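PDB 5X2G: CRISPR-associated endonuclease Cas9 from Campylobacter jejuni subsp. jejuni serotype O:2, which is an RNA-guided endonuclease of a bacterial adaptive immune system, cutting the two strands of invading DNA with separate HNH and RuvC-like nuclease domains. Local coordinates for residues L744-T749 / L808-K813; N554-A559 / D619-I624; E209-F214 / K227-V232. All coordinates share one frame; numbering follows the deposited sequence.

Interaction 1: L744-T749 / L808-K813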
ATOM      1  N   LEU A 744     -12.442 -11.814 -23.309  1.00 29.51           N
ATOM      2  CA  LEU A 744     -13.565 -11.686 -24.229  1.00 28.79           C
ATOM      3  C   LEU A 744     -13.825 -13.023 -24.909  1.00 30.03           C
ATOM      4  O   LEU A 744     -12.903 -13.643 -25.448  1.00 31.20           O
ATOM      5  CB  LEU A 744     -13.298 -10.611 -25.279  1.00 30.24           C
ATOM      6  CG  LEU A 744     -14.495 -10.358 -26.199  1.00 32.79           C
ATOM      7  CD1 LEU A 744     -15.624  -9.677 -25.431  1.00 31.52           C
ATOM      8  CD2 LEU A 744     -14.103  -9.550 -27.425  1.00 31.78           C
ATOM      9  N   ILE A 745     -15.084 -13.467 -24.883  1.00 29.24           N
ATOM     10  CA  ILE A 745     -15.471 -14.727 -25.498  1.00 29.46           C
ATOM     11  C   ILE A 745     -16.717 -14.523 -26.348  1.00 34.53           C
ATOM     12  O   ILE A 745     -17.515 -13.608 -26.128  1.00 36.90           O
ATOM     13  CB  ILE A 745     -15.721 -15.842 -24.461  1.00 28.29           C
ATOM     14  CG1 ILE A 745     -16.883 -15.467 -23.541  1.00 27.76           C
ATOM     15  CG2 ILE A 745     -14.461 -16.121 -23.664  1.00 28.17           C
ATOM     16  CD1 ILE A 745     -17.159 -16.483 -22.456  1.00 31.28           C
ATOM     17  N   LEU A 746     -16.867 -15.401 -27.334  1.00 35.82           N
ATOM     18  CA  LEU A 746     -18.054 -15.481 -28.171  1.00 35.62           C
ATOM     19  C   LEU A 746     -18.755 -16.789 -27.834  1.00 37.16           C
ATOM     20  O   LEU A 746     -18.196 -17.869 -28.058  1.00 40.12           O
ATOM     21  CB  LEU A 746     -17.681 -15.424 -29.653  1.00 33.88           C
ATOM     22  CG  LEU A 746     -18.826 -15.433 -30.664  1.00 41.48           C
ATOM     23  CD1 LEU A 746     -19.508 -14.076 -30.709  1.00 36.04           C
ATOM     24  CD2 LEU A 746     -18.317 -15.830 -32.038  1.00 42.43           C
ATOM     25  N   ILE A 747     -19.967 -16.696 -27.284  1.00 35.29           N
ATOM     26  CA  ILE A 747     -20.704 -17.878 -26.861  1.00 34.68           C
ATOM     27  C   ILE A 747     -22.078 -17.884 -27.511  1.00 38.47           C
ATOM     28  O   ILE A 747     -22.629 -16.844 -27.882  1.00 40.48           O
ATOM     29  CB  ILE A 747     -20.849 -17.979 -25.326  1.00 32.96           C
ATOM     30  CG1 ILE A 747     -21.575 -16.755 -24.768  1.00 31.06           C
ATOM     31  CG2 ILE A 747     -19.495 -18.165 -24.666  1.00 35.95           C
ATOM     32  CD1 ILE A 747     -21.915 -16.875 -23.300  1.00 30.21           C
ATOM     33  N   GLN A 748     -22.627 -19.087 -27.641  1.00 37.40           N
ATOM     34  CA  GLN A 748     -23.996 -19.272 -28.102  1.00 38.23           C
ATOM     35  C   GLN A 748     -24.555 -20.505 -27.414  1.00 38.46           C
ATOM     36  O   GLN A 748     -24.047 -21.610 -27.619  1.00 35.50           O
ATOM     37  CB  GLN A 748     -24.062 -19.426 -29.623  1.00 41.63           C
ATOM     38  CG  GLN A 748     -25.481 -19.614 -30.149  1.00 46.20           C
ATOM     39  CD  GLN A 748     -25.538 -19.760 -31.656  1.00 52.42           C
ATOM     40  OE1 GLN A 748     -24.550 -19.531 -32.352  1.00 54.10           O
ATOM     41  NE2 GLN A 748     -26.701 -20.148 -32.168  1.00 53.34           N
ATOM     42  N   THR A 749     -25.578 -20.313 -26.588  1.00 39.02           N
ATOM     43  CA  THR A 749     -26.274 -21.444 -26.000  1.00 44.12           C
ATOM     44  C   THR A 749     -27.250 -22.033 -27.016  1.00 50.70           C
ATOM     45  O   THR A 749     -27.484 -21.472 -28.090  1.00 51.86           O
ATOM     46  CB  THR A 749     -27.007 -21.027 -24.727  1.00 40.55           C
ATOM     47  OG1 THR A 749     -28.167 -20.260 -25.070  1.00 41.08           O
ATOM     48  CG2 THR A 749     -26.097 -20.183 -23.846  1.00 38.09           C
ATOM     49  N   LEU A 808     -22.398 -26.014 -25.022  1.00 58.35           N
ATOM     50  CA  LEU A 808     -22.414 -24.727 -25.704  1.00 52.16           C
ATOM     51  C   LEU A 808     -22.258 -24.924 -27.208  1.00 52.46           C
ATOM     52  O   LEU A 808     -21.426 -25.710 -27.668  1.00 54.76           O
ATOM     53  CB  LEU A 808     -21.304 -23.820 -25.173  1.00 47.41           C
ATOM     54  CG  LEU A 808     -21.559 -23.037 -23.880  1.00 41.90           C
ATOM     55  CD1 LEU A 808     -20.285 -22.350 -23.419  1.00 39.67           C
ATOM     56  CD2 LEU A 808     -22.669 -22.013 -24.062  1.00 40.12           C
ATOM     57  N   LYS A 809     -23.080 -24.206 -27.974  1.00 52.05           N
ATOM     58  CA  LYS A 809     -23.021 -24.294 -29.430  1.00 53.09           C
ATOM     59  C   LYS A 809     -21.745 -23.656 -29.962  1.00 51.59           C
ATOM     60  O   LYS A 809     -21.041 -24.241 -30.794  1.00 50.33           O
ATOM     61  CB  LYS A 809     -24.254 -23.618 -30.030  1.00 55.70           C
ATOM     62  CG  LYS A 809     -24.981 -24.405 -31.098  1.00 59.45           C
ATOM     63  CD  LYS A 809     -26.434 -23.962 -31.151  1.00 62.61           C
ATOM     64  CE  LYS A 809     -27.143 -24.482 -32.387  1.00 69.55           C
ATOM     65  NZ  LYS A 809     -28.614 -24.261 -32.298  1.00 71.43           N
ATOM     66  N   VAL A 810     -21.436 -22.450 -29.494  1.00 46.80           N
ATOM     67  CA  VAL A 810     -20.227 -21.730 -29.866  1.00 42.78           C
ATOM     68  C   VAL A 810     -19.521 -21.316 -28.584  1.00 39.60           C
ATOM     69  O   VAL A 810     -20.164 -20.863 -27.631  1.00 37.00           O
ATOM     70  CB  VAL A 810     -20.541 -20.498 -30.744  1.00 41.78           C
ATOM     71  CG1 VAL A 810     -19.276 -19.703 -31.036  1.00 42.47           C
ATOM     72  CG2 VAL A 810     -21.222 -20.927 -32.041  1.00 39.69           C
ATOM     73  N   PHE A 811     -18.199 -21.495 -28.553  1.00 37.54           N
ATOM     74  CA  PHE A 811     -17.384 -21.117 -27.394  1.00 36.42           C
ATOM     75  C   PHE A 811     -15.982 -20.813 -27.928  1.00 38.71           C
ATOM     76  O   PHE A 811     -15.149 -21.710 -28.067  1.00 39.02           O
ATOM     77  CB  PHE A 811     -17.368 -22.215 -26.338  1.00 33.46           C
ATOM     78  CG  PHE A 811     -16.841 -21.772 -24.992  1.00 33.68           C
ATOM     79  CD1 PHE A 811     -16.467 -20.455 -24.766  1.00 33.73           C
ATOM     80  CD2 PHE A 811     -16.712 -22.685 -23.955  1.00 31.54           C
ATOM     81  CE1 PHE A 811     -15.981 -20.057 -23.531  1.00 31.39           C
ATOM     82  CE2 PHE A 811     -16.228 -22.293 -22.719  1.00 29.01           C
ATOM     83  CZ  PHE A 811     -15.861 -20.977 -22.507  1.00 30.30           C
ATOM     84  N   GLU A 812     -15.742 -19.539 -28.234  1.00 39.93           N
ATOM     85  CA  GLU A 812     -14.487 -19.099 -28.819  1.00 43.21           C
ATOM     86  C   GLU A 812     -13.925 -17.933 -28.020  1.00 39.53           C
ATOM     87  O   GLU A 812     -14.660 -17.191 -27.364  1.00 39.94           O
ATOM     88  CB  GLU A 812     -14.662 -18.682 -30.284  1.00 55.26           C
ATOM     89  CG  GLU A 812     -15.558 -19.597 -31.090  1.00 64.95           C
ATOM     90  CD  GLU A 812     -15.136 -19.681 -32.537  1.00 78.55           C
ATOM     91  OE1 GLU A 812     -14.258 -20.513 -32.849  1.00 84.39           O
ATOM     92  OE2 GLU A 812     -15.672 -18.908 -33.360  1.00 84.82           O
ATOM     93  N   LYS A 813     -12.608 -17.772 -28.089  1.00 36.60           N
ATOM     94  CA  LYS A 813     -11.919 -16.699 -27.389  1.00 36.54           C
ATOM     95  C   LYS A 813     -11.540 -15.592 -28.364  1.00 37.28           C
ATOM     96  O   LYS A 813     -11.124 -15.858 -29.494  1.00 38.77           O
ATOM     97  CB  LYS A 813     -10.664 -17.217 -26.679  1.00 33.17           C
ATOM     98  CG  LYS A 813      -9.996 -16.172 -25.799  1.00 34.65           C
ATOM     99  CD  LYS A 813      -8.703 -16.682 -25.181  1.00 35.35           C
ATOM    100  CE  LYS A 813      -8.122 -15.655 -24.222  1.00 36.40           C
ATOM    101  NZ  LYS A 813      -6.783 -16.058 -23.707  1.00 38.69           N
TER
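Phe811 lies against two isoleucines of the antiparallel neighbour strand: its CE1 is 3.9 Å from Ile745 CD1, and its CD1 is 3.8 Å from Ile747 CG2. The ring runs alongside Ile747, both side chains pointing the same way, and meets both methyls obliquely. With CG1 of Ile747 set between its backbone N and carbonyl carbon (chi1 59°), CG2 is the branch turned to the ring. On the other face, Leu746 CD2 touches Val810 CG1 at 4.1 Å, while the extended Gln748 side chain brings OE1 to 3.6 Å from Val810 CG2; its NE2 is hydrogen-bonded to the backbone O of Met752. Leu746 and Glu812 form a hydrogen-bonded pair, N to O in both directions, and Gln748 N donates to Val810 O. The ladder ends in a classic beta bulge, where Gln748 O accepts from Lys809 N at 2.8 Å and only weakly from Val810 N at 3.3 Å. At the far end, Lys813 NZ reaches the backbone O of Ser738. Within the PI-CTD region, strand 744-748 is flanked by strands 756-764 and 810-816 in one antiparallel sheet, and Phe811 also makes edge-to-face contacts with Phe737 of strand 733-739 and Phe695 of strand 695-700.

Interaction 2: N554-A559 / D619-I624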
ATOM      1  N   ASN A 554     -24.494   3.379 -17.585  1.00 80.66           N
ATOM      2  CA  ASN A 554     -23.647   2.408 -18.265  1.00 77.03           C
ATOM      3  C   ASN A 554     -22.286   3.031 -18.560  1.00 75.50           C
ATOM      4  O   ASN A 554     -22.038   4.207 -18.279  1.00 76.63           O
ATOM      5  CB  ASN A 554     -24.309   1.888 -19.548  1.00 75.31           C
ATOM      6  CG  ASN A 554     -24.644   2.996 -20.522  1.00 76.35           C
ATOM      7  OD1 ASN A 554     -23.764   3.533 -21.195  1.00 76.02           O
ATOM      8  ND2 ASN A 554     -25.925   3.337 -20.614  1.00 77.77           N
ATOM      9  N   HIS A 555     -21.396   2.222 -19.143  1.00 73.89           N
ATOM     10  CA  HIS A 555     -20.004   2.622 -19.321  1.00 73.38           C
ATOM     11  C   HIS A 555     -19.821   3.689 -20.393  1.00 76.21           C
ATOM     12  O   HIS A 555     -18.796   4.379 -20.390  1.00 75.08           O
ATOM     13  CB  HIS A 555     -19.144   1.404 -19.671  1.00 73.16           C
ATOM     14  CG  HIS A 555     -19.128   0.344 -18.612  1.00 71.65           C
ATOM     15  ND1 HIS A 555     -18.574   0.544 -17.366  1.00 69.35           N
ATOM     16  CD2 HIS A 555     -19.584  -0.931 -18.621  1.00 70.68           C
ATOM     17  CE1 HIS A 555     -18.697  -0.560 -16.649  1.00 68.15           C
ATOM     18  NE2 HIS A 555     -19.306  -1.470 -17.387  1.00 69.22           N
ATOM     19  N   LEU A 556     -20.784   3.843 -21.302  1.00 77.40           N
ATOM     20  CA  LEU A 556     -20.592   4.703 -22.464  1.00 76.91           C
ATOM     21  C   LEU A 556     -20.558   6.188 -22.124  1.00 76.69           C
ATOM     22  O   LEU A 556     -20.161   6.985 -22.982  1.00 76.13           O
ATOM     23  CB  LEU A 556     -21.693   4.440 -23.494  1.00 76.32           C
ATOM     24  CG  LEU A 556     -21.747   3.033 -24.091  1.00 75.77           C
ATOM     25  CD1 LEU A 556     -22.943   2.889 -25.022  1.00 77.39           C
ATOM     26  CD2 LEU A 556     -20.454   2.713 -24.823  1.00 74.96           C
ATOM     27  N   HIS A 557     -20.954   6.588 -20.912  1.00 78.35           N
ATOM     28  CA  HIS A 557     -21.006   8.013 -20.600  1.00 81.72           C
ATOM     29  C   HIS A 557     -19.623   8.620 -20.420  1.00 78.86           C
ATOM     30  O   HIS A 557     -19.485   9.844 -20.501  1.00 79.63           O
ATOM     31  CB  HIS A 557     -21.848   8.266 -19.347  1.00 86.05           C
ATOM     32  CG  HIS A 557     -21.077   8.200 -18.067  1.00 85.80           C
ATOM     33  ND1 HIS A 557     -20.906   7.029 -17.360  1.00 85.48           N
ATOM     34  CD2 HIS A 557     -20.444   9.164 -17.356  1.00 85.77           C
ATOM     35  CE1 HIS A 557     -20.195   7.274 -16.273  1.00 84.09           C
ATOM     36  NE2 HIS A 557     -19.901   8.561 -16.248  1.00 84.49           N
ATOM     37  N   HIS A 558     -18.600   7.803 -20.170  1.00 74.96           N
ATOM     38  CA  HIS A 558     -17.246   8.333 -20.117  1.00 71.94           C
ATOM     39  C   HIS A 558     -16.756   8.773 -21.487  1.00 68.73           C
ATOM     40  O   HIS A 558     -15.837   9.596 -21.570  1.00 69.89           O
ATOM     41  CB  HIS A 558     -16.294   7.296 -19.520  1.00 74.41           C
ATOM     42  CG  HIS A 558     -16.675   6.852 -18.143  1.00 77.70           C
ATOM     43  ND1 HIS A 558     -16.406   7.603 -17.020  1.00 78.42           N
ATOM     44  CD2 HIS A 558     -17.310   5.737 -17.710  1.00 78.59           C
ATOM     45  CE1 HIS A 558     -16.856   6.968 -15.953  1.00 78.48           C
ATOM     46  NE2 HIS A 558     -17.408   5.833 -16.345  1.00 78.33           N
ATOM     47  N   ALA A 559     -17.352   8.253 -22.560  1.00 64.95           N
ATOM     48  CA  ALA A 559     -16.964   8.672 -23.900  1.00 67.28           C
ATOM     49  C   ALA A 559     -17.688   9.942 -24.328  1.00 71.12           C
ATOM     50  O   ALA A 559     -17.085  10.811 -24.966  1.00 74.49           O
ATOM     51  CB  ALA A 559     -17.230   7.553 -24.901  1.00 65.78           C
ATOM     52  N   ASP A 619     -24.316   8.186 -33.146  1.00 74.99           N
ATOM     53  CA  ASP A 619     -24.023   7.052 -34.017  1.00 74.17           C
ATOM     54  C   ASP A 619     -22.635   6.491 -33.747  1.00 69.78           C
ATOM     55  O   ASP A 619     -22.417   5.281 -33.875  1.00 68.72           O
ATOM     56  CB  ASP A 619     -24.154   7.459 -35.486  1.00 76.69           C
ATOM     57  CG  ASP A 619     -25.595   7.687 -35.906  1.00 76.98           C
ATOM     58  OD1 ASP A 619     -26.490   7.618 -35.037  1.00 75.38           O
ATOM     59  OD2 ASP A 619     -25.832   7.935 -37.107  1.00 79.59           O
ATOM     60  N   LYS A 620     -21.685   7.350 -33.373  1.00 68.89           N
ATOM     61  CA  LYS A 620     -20.353   6.875 -33.018  1.00 68.98           C
ATOM     62  C   LYS A 620     -20.307   6.312 -31.602  1.00 64.09           C
ATOM     63  O   LYS A 620     -19.468   5.453 -31.311  1.00 60.51           O
ATOM     64  CB  LYS A 620     -19.334   8.007 -33.164  1.00 73.06           C
ATOM     65  CG  LYS A 620     -18.143   7.664 -34.046  1.00 74.29           C
ATOM     66  CD  LYS A 620     -18.433   7.951 -35.510  1.00 77.79           C
ATOM     67  CE  LYS A 620     -17.242   7.598 -36.388  1.00 79.22           C
ATOM     68  NZ  LYS A 620     -17.407   8.090 -37.785  1.00 82.88           N
ATOM     69  N   ILE A 621     -21.191   6.778 -30.716  1.00 66.73           N
ATOM     70  CA  ILE A 621     -21.249   6.226 -29.366  1.00 70.42           C
ATOM     71  C   ILE A 621     -21.770   4.794 -29.397  1.00 71.98           C
ATOM     72  O   ILE A 621     -21.276   3.922 -28.671  1.00 71.40           O
ATOM     73  CB  ILE A 621     -22.108   7.124 -28.456  1.00 72.77           C
ATOM     74  CG1 ILE A 621     -21.438   8.485 -28.262  1.00 76.10           C
ATOM     75  CG2 ILE A 621     -22.351   6.455 -27.111  1.00 67.42           C
ATOM     76  CD1 ILE A 621     -20.081   8.406 -27.594  1.00 75.12           C
ATOM     77  N   ASP A 622     -22.767   4.524 -30.243  1.00 73.45           N
ATOM     78  CA  ASP A 622     -23.302   3.174 -30.357  1.00 75.75           C
ATOM     79  C   ASP A 622     -22.317   2.213 -31.009  1.00 73.42           C
ATOM     80  O   ASP A 622     -22.434   1.000 -30.813  1.00 74.56           O
ATOM     81  CB  ASP A 622     -24.612   3.192 -31.146  1.00 83.35           C
ATOM     82  CG  ASP A 622     -25.673   4.053 -30.490  1.00 89.56           C
ATOM     83  OD1 ASP A 622     -25.341   4.765 -29.518  1.00 91.44           O
ATOM     84  OD2 ASP A 622     -26.837   4.016 -30.941  1.00 93.13           O
ATOM     85  N   GLU A 623     -21.353   2.724 -31.781  1.00 70.77           N
ATOM     86  CA  GLU A 623     -20.309   1.877 -32.346  1.00 69.22           C
ATOM     87  C   GLU A 623     -19.272   1.453 -31.317  1.00 63.90           C
ATOM     88  O   GLU A 623     -18.457   0.571 -31.611  1.00 62.56           O
ATOM     89  CB  GLU A 623     -19.604   2.598 -33.497  1.00 76.86           C
ATOM     90  CG  GLU A 623     -20.354   2.568 -34.815  1.00 86.24           C
ATOM     91  CD  GLU A 623     -19.508   3.073 -35.970  1.00 94.12           C
ATOM     92  OE1 GLU A 623     -18.563   3.851 -35.720  1.00 96.33           O
ATOM     93  OE2 GLU A 623     -19.784   2.684 -37.125  1.00 97.25           O
ATOM     94  N   ILE A 624     -19.281   2.053 -30.128  1.00 59.56           N
ATOM     95  CA  ILE A 624     -18.238   1.790 -29.145  1.00 55.77           C
ATOM     96  C   ILE A 624     -18.370   0.370 -28.619  1.00 51.04           C
ATOM     97  O   ILE A 624     -19.451  -0.052 -28.187  1.00 49.94           O
ATOM     98  CB  ILE A 624     -18.310   2.805 -27.996  1.00 52.14           C
ATOM     99  CG1 ILE A 624     -17.992   4.210 -28.500  1.00 53.63           C
ATOM    100  CG2 ILE A 624     -17.365   2.406 -26.868  1.00 47.74           C
ATOM    101  CD1 ILE A 624     -18.115   5.260 -27.434  1.00 53.18           C
TER
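Leu556 projects toward the pair Ile621 and Ile624, and its two methyls divide between them. CD2 sits against the beta-branch of Ile624, 3.7 Å from Ile624 CG2, while CD1 lies 4.2 Å from Ile621 CG2 and also near the Ile621 carbonyl oxygen. The leucine slides past both isoleucines in the opposite direction, its forked tip set against the two CG2 branches. One turn of chain further on, the small Ala559 offers a shallow surface that takes the ends of the same two residues: its CB is 3.5 Å from Ile624 CD1 and 4.0 Å from Ile621 CD1. In each isoleucine CG2 stands anti to the backbone N and faces the leucine, with CG1 on the other branch; the CD1 atoms then reach Ala559 by different second torsions, turned back in Ile621 (chi2 -61°) and extended in Ile624 (177°). No hydrogen bond crosses this apolar fit. The approach to the helix is shaped locally: Asn554 OD1 accepts from Leu556 N in its carbonyl plane, on a lone pair, and His557 ND1 donates to Asn554 O at 3.2 Å, almost perfectly straight. His558, a predicted magnesium ligand of the RuvC-like nuclease site, lies in the same segment, on helix 557-566. Helices 557-566 and 615-622 both pack on strand 29-37, an outermost strand of the five-stranded RuvC sheet, with Val35 touching Ala559 and Cys33 touching Ile621 and Ile624.

Interaction 3: E209-F214 / K227-V232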
ATOM      1  N   GLU A 209       9.386  -6.497  35.993  1.00 58.86           N
ATOM      2  CA  GLU A 209       9.045  -7.741  36.676  1.00 58.70           C
ATOM      3  C   GLU A 209      10.141  -8.784  36.498  1.00 59.09           C
ATOM      4  O   GLU A 209      10.550  -9.442  37.462  1.00 59.97           O
ATOM      5  CB  GLU A 209       7.708  -8.287  36.174  1.00 54.01           C
ATOM      6  CG  GLU A 209       7.424  -9.691  36.696  1.00 55.03           C
ATOM      7  CD  GLU A 209       6.067 -10.224  36.288  1.00 55.01           C
ATOM      8  OE1 GLU A 209       5.799 -11.416  36.548  1.00 53.85           O
ATOM      9  OE2 GLU A 209       5.270  -9.456  35.711  1.00 54.59           O
ATOM     10  N   LEU A 210      10.627  -8.952  35.266  1.00 58.58           N
ATOM     11  CA  LEU A 210      11.670  -9.942  35.019  1.00 59.21           C
ATOM     12  C   LEU A 210      12.956  -9.576  35.749  1.00 57.39           C
ATOM     13  O   LEU A 210      13.650 -10.453  36.279  1.00 58.58           O
ATOM     14  CB  LEU A 210      11.917 -10.085  33.518  1.00 55.61           C
ATOM     15  CG  LEU A 210      12.882 -11.196  33.098  1.00 53.29           C
ATOM     16  CD1 LEU A 210      12.511 -12.512  33.763  1.00 53.50           C
ATOM     17  CD2 LEU A 210      12.894 -11.343  31.585  1.00 53.60           C
ATOM     18  N   LYS A 211      13.290  -8.284  35.792  1.00 60.21           N
ATOM     19  CA  LYS A 211      14.433  -7.848  36.589  1.00 62.94           C
ATOM     20  C   LYS A 211      14.183  -8.073  38.074  1.00 64.95           C
ATOM     21  O   LYS A 211      15.083  -8.504  38.805  1.00 68.19           O
ATOM     22  CB  LYS A 211      14.741  -6.377  36.307  1.00 61.14           C
ATOM     23  CG  LYS A 211      15.879  -6.172  35.324  1.00 60.99           C
ATOM     24  CD  LYS A 211      15.610  -5.029  34.360  1.00 59.75           C
ATOM     25  CE  LYS A 211      15.568  -3.690  35.071  1.00 65.11           C
ATOM     26  NZ  LYS A 211      15.560  -2.561  34.099  1.00 64.99           N
ATOM     27  N   LEU A 212      12.962  -7.797  38.536  1.00 65.31           N
ATOM     28  CA  LEU A 212      12.622  -8.046  39.932  1.00 66.36           C
ATOM     29  C   LEU A 212      12.655  -9.536  40.249  1.00 64.68           C
ATOM     30  O   LEU A 212      13.081  -9.934  41.338  1.00 66.88           O
ATOM     31  CB  LEU A 212      11.250  -7.447  40.245  1.00 66.42           C
ATOM     32  CG  LEU A 212      10.837  -7.232  41.703  1.00 72.26           C
ATOM     33  CD1 LEU A 212       9.882  -6.054  41.807  1.00 74.31           C
ATOM     34  CD2 LEU A 212      10.187  -8.473  42.275  1.00 70.91           C
ATOM     35  N   ILE A 213      12.217 -10.376  39.308  1.00 61.68           N
ATOM     36  CA  ILE A 213      12.242 -11.819  39.532  1.00 61.59           C
ATOM     37  C   ILE A 213      13.676 -12.319  39.640  1.00 73.08           C
ATOM     38  O   ILE A 213      13.992 -13.159  40.490  1.00 64.56           O
ATOM     39  CB  ILE A 213      11.467 -12.549  38.417  1.00 60.28           C
ATOM     40  CG1 ILE A 213       9.962 -12.356  38.602  1.00 60.66           C
ATOM     41  CG2 ILE A 213      11.815 -14.028  38.397  1.00 58.89           C
ATOM     42  CD1 ILE A 213       9.127 -13.001  37.517  1.00 58.21           C
ATOM     43  N   PHE A 214      14.569 -11.809  38.789  1.00 71.04           N
ATOM     44  CA  PHE A 214      15.975 -12.195  38.866  1.00 72.08           C
ATOM     45  C   PHE A 214      16.578 -11.806  40.210  1.00 78.18           C
ATOM     46  O   PHE A 214      17.264 -12.609  40.852  1.00 77.98           O
ATOM     47  CB  PHE A 214      16.762 -11.554  37.722  1.00 68.85           C
ATOM     48  CG  PHE A 214      16.903 -12.431  36.515  1.00 66.37           C
ATOM     49  CD1 PHE A 214      17.692 -13.569  36.558  1.00 66.24           C
ATOM     50  CD2 PHE A 214      16.257 -12.113  35.329  1.00 64.14           C
ATOM     51  CE1 PHE A 214      17.827 -14.380  35.449  1.00 65.81           C
ATOM     52  CE2 PHE A 214      16.389 -12.920  34.214  1.00 62.83           C
ATOM     53  CZ  PHE A 214      17.176 -14.054  34.274  1.00 64.81           C
ATOM     54  N   LYS A 227      26.749 -13.390  32.617  1.00 77.70           N
ATOM     55  CA  LYS A 227      26.120 -12.717  31.488  1.00 76.40           C
ATOM     56  C   LYS A 227      24.749 -13.282  31.141  1.00 69.80           C
ATOM     57  O   LYS A 227      24.168 -12.881  30.128  1.00 67.35           O
ATOM     58  CB  LYS A 227      27.035 -12.785  30.261  1.00 68.68           C
ATOM     59  N   PHE A 228      24.214 -14.196  31.953  1.00 68.42           N
ATOM     60  CA  PHE A 228      22.931 -14.810  31.626  1.00 64.90           C
ATOM     61  C   PHE A 228      21.790 -13.808  31.748  1.00 63.25           C
ATOM     62  O   PHE A 228      20.984 -13.656  30.823  1.00 62.61           O
ATOM     63  CB  PHE A 228      22.679 -16.022  32.521  1.00 67.98           C
ATOM     64  CG  PHE A 228      21.307 -16.616  32.363  1.00 65.00           C
ATOM     65  CD1 PHE A 228      20.985 -17.359  31.240  1.00 62.91           C
ATOM     66  CD2 PHE A 228      20.341 -16.431  33.339  1.00 66.23           C
ATOM     67  CE1 PHE A 228      19.725 -17.908  31.091  1.00 62.94           C
ATOM     68  CE2 PHE A 228      19.078 -16.976  33.197  1.00 66.54           C
ATOM     69  CZ  PHE A 228      18.769 -17.716  32.071  1.00 63.81           C
ATOM     70  N   GLU A 229      21.696 -13.117  32.889  1.00 64.74           N
ATOM     71  CA  GLU A 229      20.633 -12.130  33.053  1.00 66.09           C
ATOM     72  C   GLU A 229      20.760 -11.010  32.031  1.00 65.11           C
ATOM     73  O   GLU A 229      19.755 -10.538  31.488  1.00 62.67           O
ATOM     74  CB  GLU A 229      20.640 -11.560  34.472  1.00 70.84           C
ATOM     75  CG  GLU A 229      19.574 -10.491  34.686  1.00 74.35           C
ATOM     76  CD  GLU A 229      19.410 -10.094  36.136  1.00 79.80           C
ATOM     77  OE1 GLU A 229      18.816  -9.026  36.401  1.00 80.50           O
ATOM     78  OE2 GLU A 229      19.870 -10.852  37.013  1.00 83.26           O
ATOM     79  N   GLU A 230      21.991 -10.578  31.748  1.00 67.53           N
ATOM     80  CA  GLU A 230      22.196  -9.532  30.752  1.00 69.51           C
ATOM     81  C   GLU A 230      21.691  -9.966  29.380  1.00 59.42           C
ATOM     82  O   GLU A 230      21.038  -9.188  28.675  1.00 57.78           O
ATOM     83  CB  GLU A 230      23.675  -9.153  30.687  1.00 64.04           C
ATOM     84  N   GLU A 231      21.976 -11.210  28.989  1.00 59.23           N
ATOM     85  CA  GLU A 231      21.562 -11.678  27.670  1.00 60.64           C
ATOM     86  C   GLU A 231      20.061 -11.945  27.617  1.00 61.26           C
ATOM     87  O   GLU A 231      19.406 -11.620  26.621  1.00 62.55           O
ATOM     88  CB  GLU A 231      22.347 -12.930  27.284  1.00 63.85           C
ATOM     89  CG  GLU A 231      23.772 -12.647  26.846  1.00 71.95           C
ATOM     90  CD  GLU A 231      24.477 -13.879  26.319  1.00 79.18           C
ATOM     91  OE1 GLU A 231      24.063 -15.002  26.676  1.00 81.43           O
ATOM     92  OE2 GLU A 231      25.445 -13.725  25.544  1.00 83.31           O
ATOM     93  N   VAL A 232      19.499 -12.538  28.672  1.00 63.26           N
ATOM     94  CA  VAL A 232      18.061 -12.794  28.698  1.00 53.54           C
ATOM     95  C   VAL A 232      17.284 -11.488  28.602  1.00 56.51           C
ATOM     96  O   VAL A 232      16.281 -11.396  27.884  1.00 56.31           O
ATOM     97  CB  VAL A 232      17.681 -13.594  29.959  1.00 54.44           C
ATOM     98  CG1 VAL A 232      16.176 -13.558  30.185  1.00 56.34           C
ATOM     99  CG2 VAL A 232      18.158 -15.029  29.835  1.00 54.84           C
TER
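Phe214 carries the side chain of Glu229 over one face of its ring, with Glu229 CG 3.8 Å from the ring centroid and 14° off the ring normal, a CH-pi contact. The glutamate is extended, CG anti to the backbone N, and slides past the phenylalanine in the opposite direction. Its carboxylate lies stacked at 16° to the ring plane and continues over the base of the side chain, where OE2 comes within 3.3 Å of Phe214 CB. This OE2 also forms a salt bridge with Arg218, which meets the charge of the carboxylate. The rim of Phe214 has other neighbours: CZ meets Phe228 CE2 at 3.6 Å, the two rings touching rim to rim with planes at 70°, and CE2 lies 4.1 Å from Val232 CG1. That same valine methyl reaches Leu210 CD2 at 4.2 Å, extending the apolar contact one turn along the helices. Phe124 and Phe224 add edge-to-face partners to Phe214, making an aromatic cluster. Segments 209-214 and 228-232 run antiparallel, their axes 11.4 Å apart; packed against helices 52-81 and 121-133, the pair forms an antiparallel helical hairpin of consecutive helices 203-219 and 228-236.

The three contacts join different elements in separate parts of Cas9. Interactions 1 and 2 lie on the same side of the chain's centre, their centres about 24 Å apart and nearest atoms about 11 Å apart, whereas interaction 3 is on the opposite side, its centre about 72 and 73 Å from the centres of interactions 1 and 2. Interaction 1, partly buried, depends on backbone hydrogen bonds between strands, with side chains on both faces. Interactions 2 and 3 are buried and have no hydrogen bond across them: 554-559/619-624 is purely aliphatic and close to the predicted RuvC metal site, while 209-214/227-232 combines aromatic rings with a carboxylate. Interactions 1 and 3 lie away from the annotated sites but nearer bound nucleic acid.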